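Nigritoxine (Vibrio nigripulchritudo, PDB 5M41) is a bacterial toxin that acts on crustaceans and insects and has a new fold. Local coordinates at residues Thr608-Lys613 against Arg682-Asp687; Asn676-Met681 against Gln728-Gly733. All blocks are in the same frame, centred on the assembly; numbering follows the deposited sequence.

In the fold
Contacts 1 and 2 lie side by side in the C-terminal part of the chain, their centres about 9 Å apart. Both use the linker between helices 667-676 and 688-704. Its first half, 676-681, meets the end of helix 719-731. Its second half, 682-687, meets helix 603-614. Contact 1 is the more buried, a salt bridge beside a small apolar touch. Contact 2 is partly buried and larger, and its polar part is a backbone carbonyl that takes two hydrogen bonds near the surface. Ile610 and Val729 pack against each other between them, and Glu611 makes a weak hydrogen bond to Gln728, so helices 603-614 and 719-731 also meet directly.

Contact 1: Thr608-Lys613 against Arg682-Asp687; sequences TYIEGK and RKVKND
Lys613 NZ is gripped by one strong partner across the contact, Asp687 OD2 at 2.5 Å. This is a salt bridge, and the ammonium sits on the anti lone pair of OD2, on the side away from OD1. Glu625 adds a long, weak ion pair to the same nitrogen. The lysine reaches Asp687 along a bent path. CG stands anti to the carbonyl carbon, and the chain turns at chi2 (-60°) and again at chi3 (-91°). On the way Lys613 CG lies over one face of the Tyr609 ring, 3.3 Å above its plane and offset toward the rim.

Asp687 holds CG anti to its backbone N (chi1 -172°). It is the N-cap of helix 688-704, and OD1 accepts from Ala690 N. One carboxylate thus joins the start of that helix to helix 603-614. The lysine charge and the helix N-terminus would both be expected to favour its ionised form.

The 3-10 segment that runs through 682-686 supplies the apolar half. Val684 splits its two methyls between two partners. Val684 CG2 lies 4.0 Å from Lys613 CB, at the root of the lysine. Val684 CG1 meets the tip of Ile610, 4.2 Å from Ile610 CD1, and these two side chains cross at about a right angle. Leu691 touches Val684 from helix 688-704, and Ile694 of the same helix touches Ile610.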
ATOM      1  N   THR A 608      18.710  22.069 -10.482  1.00 45.54           N
ATOM      2  CA  THR A 608      17.517  22.446  -9.725  1.00 46.64           C
ATOM      3  C   THR A 608      16.727  21.205  -9.384  1.00 45.50           C
ATOM      4  O   THR A 608      16.333  21.014  -8.227  1.00 45.09           O
ATOM      5  CB  THR A 608      16.627  23.457 -10.482  1.00 46.69           C
ATOM      6  OG1 THR A 608      17.363  24.673 -10.673  1.00 48.21           O
ATOM      7  CG2 THR A 608      15.369  23.787  -9.671  1.00 47.05           C
ATOM      8  N   TYR A 609      16.509  20.355 -10.378  1.00 43.12           N
ATOM      9  CA  TYR A 609      15.712  19.155 -10.119  1.00 42.71           C
ATOM     10  C   TYR A 609      16.361  18.285  -9.044  1.00 42.55           C
ATOM     11  O   TYR A 609      15.695  17.885  -8.096  1.00 43.93           O
ATOM     12  CB  TYR A 609      15.393  18.365 -11.395  1.00 41.07           C
ATOM     13  CG  TYR A 609      14.633  17.085 -11.113  1.00 41.10           C
ATOM     14  CD1 TYR A 609      13.251  17.101 -10.889  1.00 40.92           C
ATOM     15  CD2 TYR A 609      15.299  15.863 -11.034  1.00 40.99           C
ATOM     16  CE1 TYR A 609      12.555  15.933 -10.610  1.00 41.65           C
ATOM     17  CE2 TYR A 609      14.615  14.683 -10.757  1.00 41.81           C
ATOM     18  CZ  TYR A 609      13.242  14.724 -10.551  1.00 41.83           C
ATOM     19  OH  TYR A 609      12.555  13.550 -10.276  1.00 44.57           O
ATOM     20  N   ILE A 610      17.656  18.028  -9.171  1.00 42.02           N
ATOM     21  CA  ILE A 610      18.347  17.141  -8.251  1.00 41.71           C
ATOM     22  C   ILE A 610      18.389  17.724  -6.824  1.00 44.12           C
ATOM     23  O   ILE A 610      18.117  16.997  -5.849  1.00 44.93           O
ATOM     24  CB  ILE A 610      19.746  16.753  -8.786  1.00 41.92           C
ATOM     25  CG1 ILE A 610      19.598  15.879 -10.040  1.00 41.28           C
ATOM     26  CG2 ILE A 610      20.584  16.017  -7.727  1.00 43.10           C
ATOM     27  CD1 ILE A 610      18.920  14.527  -9.821  1.00 39.92           C
ATOM     28  N   GLU A 611      18.683  19.019  -6.698  1.00 42.08           N
ATOM     29  CA  GLU A 611      18.646  19.685  -5.391  1.00 45.30           C
ATOM     30  C   GLU A 611      17.258  19.571  -4.763  1.00 46.47           C
ATOM     31  O   GLU A 611      17.136  19.361  -3.567  1.00 47.85           O
ATOM     32  CB  GLU A 611      19.101  21.142  -5.489  1.00 46.62           C
ATOM     33  CG  GLU A 611      20.571  21.282  -5.873  1.00 47.10           C
ATOM     34  CD  GLU A 611      21.506  20.737  -4.801  1.00 49.74           C
ATOM     35  OE1 GLU A 611      21.364  21.151  -3.645  1.00 51.70           O
ATOM     36  OE2 GLU A 611      22.383  19.904  -5.104  1.00 49.75           O
ATOM     37  N   GLY A 612      16.216  19.657  -5.583  1.00 45.00           N
ATOM     38  CA  GLY A 612      14.859  19.460  -5.106  1.00 46.80           C
ATOM     39  C   GLY A 612      14.639  18.040  -4.615  1.00 46.88           C
ATOM     40  O   GLY A 612      14.154  17.828  -3.495  1.00 47.90           O
ATOM     41  N   LYS A 613      14.987  17.067  -5.456  1.00 46.48           N
ATOM     42  CA  LYS A 613      14.868  15.655  -5.100  1.00 47.74           C
ATOM     43  C   LYS A 613      15.763  15.265  -3.917  1.00 49.47           C
ATOM     44  O   LYS A 613      15.408  14.363  -3.160  1.00 50.80           O
ATOM     45  CB  LYS A 613      15.163  14.759  -6.290  1.00 46.44           C
ATOM     46  CG  LYS A 613      14.043  14.708  -7.311  1.00 48.59           C
ATOM     47  CD  LYS A 613      12.743  14.183  -6.712  1.00 49.79           C
ATOM     48  CE  LYS A 613      12.605  12.680  -6.859  1.00 47.33           C
ATOM     49  NZ  LYS A 613      11.195  12.252  -6.653  1.00 49.44           N
ATOM     50  N   ARG A 682      22.028  10.794  -2.040  1.00 49.22           N
ATOM     51  CA  ARG A 682      21.445   9.485  -1.664  1.00 52.34           C
ATOM     52  C   ARG A 682      19.921   9.412  -1.753  1.00 51.83           C
ATOM     53  O   ARG A 682      19.377   8.440  -2.286  1.00 51.40           O
ATOM     54  CB  ARG A 682      21.923   9.009  -0.272  1.00 57.01           C
ATOM     55  CG  ARG A 682      21.708  10.018   0.843  1.00 61.57           C
ATOM     56  CD  ARG A 682      22.319   9.576   2.180  1.00 74.39           C
ATOM     57  NE  ARG A 682      22.786  10.755   2.911  1.00 79.44           N
ATOM     58  CZ  ARG A 682      24.057  11.145   2.991  1.00 81.15           C
ATOM     59  NH1 ARG A 682      25.021  10.425   2.424  1.00 82.47           N
ATOM     60  NH2 ARG A 682      24.371  12.248   3.662  1.00 83.80           N
ATOM     61  N   LYS A 683      19.232  10.448  -1.277  1.00 52.28           N
ATOM     62  CA  LYS A 683      17.761  10.413  -1.240  1.00 53.31           C
ATOM     63  C   LYS A 683      17.090  10.345  -2.614  1.00 52.84           C
ATOM     64  O   LYS A 683      15.965   9.862  -2.721  1.00 54.16           O
ATOM     65  CB  LYS A 683      17.206  11.583  -0.439  1.00 56.39           C
ATOM     66  CG  LYS A 683      17.387  11.432   1.059  1.00 57.30           C
ATOM     67  CD  LYS A 683      16.818  12.627   1.788  1.00 60.50           C
ATOM     68  CE  LYS A 683      16.969  12.461   3.290  1.00 65.02           C
ATOM     69  NZ  LYS A 683      16.535  13.705   3.985  1.00 70.01           N
ATOM     70  N   VAL A 684      17.775  10.823  -3.657  1.00 50.89           N
ATOM     71  CA  VAL A 684      17.249  10.756  -5.036  1.00 50.48           C
ATOM     72  C   VAL A 684      16.957   9.291  -5.379  1.00 50.80           C
ATOM     73  O   VAL A 684      15.986   8.982  -6.072  1.00 49.20           O
ATOM     74  CB  VAL A 684      18.231  11.384  -6.064  1.00 48.03           C
ATOM     75  CG1 VAL A 684      17.683  11.327  -7.485  1.00 48.37           C
ATOM     76  CG2 VAL A 684      18.552  12.816  -5.682  1.00 46.31           C
ATOM     77  N   LYS A 685      17.779   8.400  -4.837  1.00 52.38           N
ATOM     78  CA  LYS A 685      17.653   6.964  -5.063  1.00 53.40           C
ATOM     79  C   LYS A 685      16.362   6.345  -4.509  1.00 53.61           C
ATOM     80  O   LYS A 685      15.974   5.273  -4.956  1.00 52.59           O
ATOM     81  CB  LYS A 685      18.865   6.244  -4.483  1.00 58.24           C
ATOM     82  CG  LYS A 685      19.426   5.153  -5.378  1.00 64.77           C
ATOM     83  CD  LYS A 685      20.617   4.495  -4.690  1.00 67.90           C
ATOM     84  CE  LYS A 685      21.427   3.651  -5.669  1.00 70.97           C
ATOM     85  NZ  LYS A 685      22.659   3.100  -5.032  1.00 69.29           N
ATOM     86  N   ASN A 686      15.710   7.013  -3.554  1.00 52.26           N
ATOM     87  CA  ASN A 686      14.380   6.603  -3.066  1.00 54.77           C
ATOM     88  C   ASN A 686      13.321   6.607  -4.165  1.00 53.64           C
ATOM     89  O   ASN A 686      12.346   5.844  -4.105  1.00 53.61           O
ATOM     90  CB  ASN A 686      13.889   7.536  -1.955  1.00 55.43           C
ATOM     91  CG  ASN A 686      14.705   7.424  -0.680  1.00 62.31           C
ATOM     92  OD1 ASN A 686      15.437   6.456  -0.475  1.00 63.18           O
ATOM     93  ND2 ASN A 686      14.564   8.413   0.198  1.00 61.15           N
ATOM     94  N   ASP A 687      13.492   7.479  -5.156  1.00 49.60           N
ATOM     95  CA  ASP A 687      12.588   7.478  -6.313  1.00 49.31           C
ATOM     96  C   ASP A 687      13.288   6.823  -7.513  1.00 50.39           C
ATOM     97  O   ASP A 687      13.847   7.501  -8.388  1.00 47.16           O
ATOM     98  CB  ASP A 687      12.135   8.905  -6.613  1.00 47.69           C
ATOM     99  CG  ASP A 687      11.046   8.991  -7.673  1.00 47.51           C
ATOM    100  OD1 ASP A 687      10.741   8.004  -8.381  1.00 44.63           O
ATOM    101  OD2 ASP A 687      10.485  10.099  -7.808  1.00 49.36           O
TER

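Contact 2: Asn676-Met681 against Gln728-Gly733; sequences NAPTKM and QVLTNG
Thr679 OG1 sits between its backbone N and carbonyl carbon (chi1 64°), which aims the hydroxyl at helix 719-731. The Lys680 chain bends at chi2 (-62°), which lays its aliphatic part across Asn732, and again at chi4. This is C-terminal capping of helix 719-731 by donors from the loop 676-681. The loop follows helix 667-676 and supplies two donors to one carbonyl of the last turn of helix 719-731.

That carbonyl is Leu730 O. Thr679 OG1 donates to Leu730 O at 2.6 Å, in the carbonyl plane and on a lone pair. Lys680 N donates at 3.0 Å to Leu730 O from above the plane, with an N-H...O angle of 150°. The two donors therefore approach the oxygen from different directions.

Beside the two hydrogen bonds the loop packs on apolar side chains. Met681 and Val729 lie side by side and point the same way, and Met681 CG comes within 3.5 Å of Val729 CG1. Met681 SD also meets Leu730 CD2 at 3.8 Å, the two side chains crossing obliquely. Leu730 CD2 also touches the Pro678 ring, 4.1 Å from Pro678 CG. Ile610 of helix 603-614 touches Met681, and Leu742 of helix 739-751 touches Leu730.

Asn732, just past the helix with positive phi, crosses Lys680 at about a right angle. Its OD1 accepts from Lys614 NZ, which also bonds Val729 O. Asn732 ND2 rests 3.5 Å from Lys680 CD.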
ATOM      1  N   ASN A 676      24.325   5.811  -9.280  1.00 47.36           N
ATOM      2  CA  ASN A 676      24.597   5.430  -7.899  1.00 50.28           C
ATOM      3  C   ASN A 676      24.086   6.424  -6.848  1.00 46.63           C
ATOM      4  O   ASN A 676      23.901   6.040  -5.706  1.00 47.06           O
ATOM      5  CB  ASN A 676      26.082   5.191  -7.676  1.00 51.37           C
ATOM      6  CG  ASN A 676      26.387   4.720  -6.251  1.00 57.53           C
ATOM      7  OD1 ASN A 676      26.015   3.604  -5.851  1.00 59.90           O
ATOM      8  ND2 ASN A 676      27.048   5.575  -5.474  1.00 50.65           N
ATOM      9  N   ALA A 677      23.873   7.692  -7.216  1.00 43.84           N
ATOM     10  CA  ALA A 677      23.346   8.673  -6.238  1.00 42.96           C
ATOM     11  C   ALA A 677      24.116   8.644  -4.876  1.00 44.50           C
ATOM     12  O   ALA A 677      23.504   8.479  -3.823  1.00 44.82           O
ATOM     13  CB  ALA A 677      21.858   8.404  -5.998  1.00 42.15           C
ATOM     14  N   PRO A 678      25.449   8.767  -4.899  1.00 43.85           N
ATOM     15  CA  PRO A 678      26.176   8.651  -3.626  1.00 45.93           C
ATOM     16  C   PRO A 678      26.114   9.927  -2.806  1.00 47.48           C
ATOM     17  O   PRO A 678      25.686  10.990  -3.304  1.00 45.20           O
ATOM     18  CB  PRO A 678      27.615   8.425  -4.070  1.00 44.41           C
ATOM     19  CG  PRO A 678      27.697   9.173  -5.374  1.00 44.35           C
ATOM     20  CD  PRO A 678      26.356   8.980  -6.040  1.00 42.59           C
ATOM     21  N   THR A 679      26.523   9.799  -1.549  1.00 47.78           N
ATOM     22  CA  THR A 679      26.742  10.922  -0.643  1.00 51.10           C
ATOM     23  C   THR A 679      25.523  11.835  -0.597  1.00 49.16           C
ATOM     24  O   THR A 679      24.431  11.342  -0.326  1.00 49.43           O
ATOM     25  CB  THR A 679      28.072  11.645  -0.945  1.00 53.21           C
ATOM     26  OG1 THR A 679      28.006  12.210  -2.253  1.00 58.92           O
ATOM     27  CG2 THR A 679      29.200  10.654  -0.957  1.00 53.44           C
ATOM     28  N   LYS A 680      25.666  13.132  -0.868  1.00 48.73           N
ATOM     29  CA  LYS A 680      24.517  14.045  -0.701  1.00 49.07           C
ATOM     30  C   LYS A 680      23.347  13.800  -1.666  1.00 49.67           C
ATOM     31  O   LYS A 680      22.227  14.301  -1.453  1.00 50.90           O
ATOM     32  CB  LYS A 680      24.949  15.515  -0.705  1.00 50.30           C
ATOM     33  CG  LYS A 680      25.981  15.883   0.362  1.00 50.64           C
ATOM     34  CD  LYS A 680      25.469  15.676   1.784  1.00 54.27           C
ATOM     35  CE  LYS A 680      26.535  16.118   2.793  1.00 53.90           C
ATOM     36  NZ  LYS A 680      26.624  15.124   3.890  1.00 60.22           N
ATOM     37  N   MET A 681      23.596  13.028  -2.717  1.00 49.13           N
ATOM     38  CA  MET A 681      22.519  12.602  -3.638  1.00 48.88           C
ATOM     39  C   MET A 681      21.676  11.414  -3.171  1.00 48.49           C
ATOM     40  O   MET A 681      20.705  11.053  -3.852  1.00 48.23           O
ATOM     41  CB  MET A 681      23.115  12.228  -4.997  1.00 48.67           C
ATOM     42  CG  MET A 681      22.867  13.218  -6.100  1.00 50.16           C
ATOM     43  SD  MET A 681      23.373  12.474  -7.670  1.00 48.82           S
ATOM     44  CE  MET A 681      21.826  11.740  -8.193  1.00 48.65           C
ATOM     45  N   GLN A 728      28.391  20.428  -6.123  1.00 44.55           N
ATOM     46  CA  GLN A 728      27.170  20.830  -5.453  1.00 46.91           C
ATOM     47  C   GLN A 728      26.235  19.634  -5.256  1.00 46.64           C
ATOM     48  O   GLN A 728      25.747  19.380  -4.135  1.00 44.15           O
ATOM     49  CB  GLN A 728      26.447  21.977  -6.198  1.00 47.88           C
ATOM     50  CG  GLN A 728      25.113  22.386  -5.549  1.00 49.56           C
ATOM     51  CD  GLN A 728      25.261  22.814  -4.085  1.00 51.78           C
ATOM     52  OE1 GLN A 728      26.289  23.332  -3.698  1.00 55.03           O
ATOM     53  NE2 GLN A 728      24.240  22.574  -3.275  1.00 51.48           N
ATOM     54  N   VAL A 729      25.998  18.907  -6.347  1.00 45.10           N
ATOM     55  CA  VAL A 729      25.046  17.812  -6.349  1.00 44.27           C
ATOM     56  C   VAL A 729      25.522  16.720  -5.376  1.00 43.82           C
ATOM     57  O   VAL A 729      24.750  16.197  -4.565  1.00 45.66           O
ATOM     58  CB  VAL A 729      24.848  17.295  -7.803  1.00 45.30           C
ATOM     59  CG1 VAL A 729      24.474  15.842  -7.842  1.00 46.63           C
ATOM     60  CG2 VAL A 729      23.810  18.145  -8.542  1.00 44.69           C
ATOM     61  N   LEU A 730      26.799  16.397  -5.435  1.00 41.89           N
ATOM     62  CA  LEU A 730      27.299  15.283  -4.658  1.00 42.86           C
ATOM     63  C   LEU A 730      27.709  15.633  -3.240  1.00 45.08           C
ATOM     64  O   LEU A 730      27.641  14.767  -2.367  1.00 45.20           O
ATOM     65  CB  LEU A 730      28.451  14.582  -5.373  1.00 42.20           C
ATOM     66  CG  LEU A 730      28.145  14.074  -6.786  1.00 41.82           C
ATOM     67  CD1 LEU A 730      29.405  13.587  -7.470  1.00 40.01           C
ATOM     68  CD2 LEU A 730      27.078  12.977  -6.776  1.00 41.14           C
ATOM     69  N   THR A 731      28.141  16.874  -3.002  1.00 46.00           N
ATOM     70  CA  THR A 731      28.712  17.229  -1.690  1.00 48.08           C
ATOM     71  C   THR A 731      28.174  18.528  -1.086  1.00 50.86           C
ATOM     72  O   THR A 731      28.726  19.026  -0.104  1.00 52.92           O
ATOM     73  CB  THR A 731      30.264  17.288  -1.716  1.00 46.34           C
ATOM     74  OG1 THR A 731      30.705  18.517  -2.315  1.00 45.58           O
ATOM     75  CG2 THR A 731      30.885  16.086  -2.480  1.00 46.05           C
ATOM     76  N   ASN A 732      27.111  19.081  -1.671  1.00 51.48           N
ATOM     77  CA  ASN A 732      26.581  20.384  -1.243  1.00 53.06           C
ATOM     78  C   ASN A 732      27.643  21.485  -1.297  1.00 53.88           C
ATOM     79  O   ASN A 732      27.585  22.436  -0.537  1.00 56.92           O
ATOM     80  CB  ASN A 732      25.953  20.310   0.166  1.00 54.74           C
ATOM     81  CG  ASN A 732      24.748  19.392   0.226  1.00 55.28           C
ATOM     82  OD1 ASN A 732      24.135  19.065  -0.790  1.00 53.20           O
ATOM     83  ND2 ASN A 732      24.408  18.963   1.423  1.00 54.14           N
ATOM     84  N   GLY A 733      28.608  21.343  -2.199  1.00 52.95           N
ATOM     85  CA  GLY A 733      29.670  22.335  -2.373  1.00 55.24           C
ATOM     86  C   GLY A 733      30.720  22.328  -1.264  1.00 57.52           C
ATOM     87  O   GLY A 733      31.497  23.272  -1.139  1.00 59.04           O
TER